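Local coordinates for glycoside Hydrolase (Bacteroides plebeius, PDB 5T3B), which probably hydrolyses glycosidic bonds in a polysaccharide, as a family 50 glycoside hydrolase of a gut bacterium, at residues F390-G394 against D445-G449. Sequence-based numbering, arbitrary orientation.
Sequences FYTKG and DCNKG. With EDO (1,2-ethanediol), chain G.
Lys-393 packs against an inverse gamma turn centred on Asn-447. That turn sits in the long loop following strand 432-437, and it packs against the end of strand 385-394, which runs parallel to 432-437. The tight, buried part is at the strand backbone, where the carbonyl oxygen of Asn-447 lies 3.3 Å from Lys-393 CA, a CA-H...O contact with 143° at the hydrogen. Next to it, Asn-447 CB stands 3.9 Å from Gly-394 N. Lys-393 CG is anti to the carbonyl carbon (chi1 -58°), and the extended chain beyond it carries CD and CE along Cys-446 SG, with CE at 3.7 Å. Its buried ammonium is well satisfied, hydrogen-bonded to the carbonyl oxygens of Asn-401, Ser-403 and Gly-404.

The Lys-448 side is looser. Its aliphatic chain crosses the Tyr-391 ring at a slant, CG approaching CE2 at 3.8 Å, and the partly exposed lysine then carries NZ on to a salt bridge with Asp-443 and a hydrogen bond with Ser-403 OG. The NZ atoms of Lys-393 and Lys-448 are 6.8 Å apart, and Ser-403 serves both, through its O to Lys-393 and its OG to Lys-448. A leucine in place of Tyr-391 would probably leave Lys-448 CG with less to lie against and take away the hydroxyl that reaches the bound diol. This 1,2-ethanediol, probably from the crystallisation liquor, also accepts a hydrogen bond from the backbone N of Ala-405, and Tyr-391 OH and O1 of the diol share a hydrogen bond of 2.7 Å, with O1 at the ring edge, near its plane.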
loop_
_atom_site.group_PDB
_atom_site.type_symbol
_atom_site.label_atom_id
_atom_site.label_comp_id
_atom_site.label_asym_id
_atom_site.label_seq_id
_atom_site.Cartn_x
_atom_site.Cartn_y
_atom_site.Cartn_z
ATOM N N PHE A 390 5.086 4.298 -0.901
ATOM C CA PHE A 390 5.673 5.280 -1.781
ATOM C C PHE A 390 6.516 6.196 -0.862
ATOM O O PHE A 390 6.215 6.311 0.321
ATOM C CB PHE A 390 4.661 6.064 -2.584
ATOM C CG PHE A 390 3.888 7.080 -1.797
ATOM C CD1 PHE A 390 2.908 6.655 -0.884
ATOM C CD2 PHE A 390 4.073 8.435 -1.967
ATOM C CE1 PHE A 390 2.216 7.583 -0.117
ATOM C CE2 PHE A 390 3.356 9.351 -1.215
ATOM C CZ PHE A 390 2.425 8.947 -0.278
ATOM N N TYR A 391 7.574 6.805 -1.431
ATOM C CA TYR A 391 8.384 7.800 -0.732
ATOM C C TYR A 391 9.426 8.351 -1.671
ATOM O O TYR A 391 9.670 7.802 -2.741
ATOM C CB TYR A 391 9.113 7.205 0.508
ATOM C CG TYR A 391 10.137 6.172 0.239
ATOM C CD1 TYR A 391 9.828 4.841 -0.069
ATOM C CD2 TYR A 391 11.497 6.469 0.277
ATOM C CE1 TYR A 391 10.793 3.916 -0.328
ATOM C CE2 TYR A 391 12.431 5.536 -0.006
ATOM C CZ TYR A 391 12.102 4.262 -0.338
ATOM O OH TYR A 391 13.087 3.311 -0.652
ATOM N N THR A 392 10.088 9.410 -1.195
ATOM C CA THR A 392 11.379 9.874 -1.679
ATOM C C THR A 392 12.339 9.999 -0.538
ATOM O O THR A 392 11.926 10.037 0.633
ATOM C CB THR A 392 11.276 11.212 -2.425
ATOM O OG1 THR A 392 10.797 12.224 -1.546
ATOM C CG2 THR A 392 10.390 11.090 -3.652
ATOM N N LYS A 393 13.634 10.083 -0.904
ATOM C CA LYS A 393 14.741 10.221 0.061
ATOM C C LYS A 393 15.344 11.605 -0.142
ATOM O O LYS A 393 15.469 12.089 -1.264
ATOM C CB LYS A 393 15.849 9.229 -0.322
ATOM C CG LYS A 393 15.448 7.784 -0.376
ATOM C CD LYS A 393 16.465 6.935 -1.173
ATOM C CE LYS A 393 16.054 5.495 -1.391
ATOM N NZ LYS A 393 17.088 4.871 -2.282
ATOM N N GLY A 394 15.842 12.200 0.931
ATOM C CA GLY A 394 16.509 13.514 0.873
ATOM C C GLY A 394 18.022 13.432 0.877
ATOM O O GLY A 394 18.633 12.855 1.785
ATOM N N ASP A 445 21.125 4.134 7.559
ATOM C CA ASP A 445 21.841 4.626 6.409
ATOM C C ASP A 445 20.974 4.980 5.213
ATOM O O ASP A 445 21.466 5.069 4.068
ATOM C CB ASP A 445 22.890 3.635 5.989
ATOM C CG ASP A 445 22.341 2.309 5.602
ATOM O OD1 ASP A 445 21.068 2.087 5.679
ATOM O OD2 ASP A 445 23.138 1.377 5.277
ATOM N N CYS A 446 19.689 5.287 5.443
ATOM C CA CYS A 446 18.851 5.665 4.291
ATOM C C CYS A 446 17.656 6.493 4.751
ATOM O O CYS A 446 16.942 6.049 5.665
ATOM C CB CYS A 446 18.412 4.439 3.498
ATOM S SG CYS A 446 17.605 4.898 1.944
ATOM N N ASN A 447 17.379 7.567 4.063
ATOM C CA ASN A 447 16.310 8.489 4.385
ATOM C C ASN A 447 14.948 8.009 3.837
ATOM O O ASN A 447 14.403 8.664 2.960
ATOM C CB ASN A 447 16.649 9.899 3.970
ATOM C CG ASN A 447 15.610 10.903 4.400
ATOM O OD1 ASN A 447 14.967 10.780 5.517
ATOM N ND2 ASN A 447 15.437 11.910 3.629
ATOM N N LYS A 448 14.466 6.918 4.409
ATOM C CA LYS A 448 13.129 6.399 4.092
ATOM C C LYS A 448 12.072 6.902 5.034
ATOM O O LYS A 448 10.905 6.700 4.804
ATOM C CB LYS A 448 13.153 4.869 4.130
ATOM C CG LYS A 448 14.066 4.193 3.131
ATOM C CD LYS A 448 14.165 2.690 3.342
ATOM C CE LYS A 448 15.099 2.053 2.376
ATOM N NZ LYS A 448 15.479 0.638 2.819
ATOM N N GLY A 449 12.444 7.608 6.087
ATOM C CA GLY A 449 11.492 7.850 7.139
ATOM C C GLY A 449 10.800 9.176 7.134
ATOM O O GLY A 449 11.306 10.164 6.597
HETATM C C1 EDO G . 11.421 0.078 -0.351
HETATM O O1 EDO G . 12.469 0.807 0.007
HETATM C C2 EDO G . 11.326 0.123 -1.846
HETATM O O2 EDO G . 12.444 -0.479 -2.564
#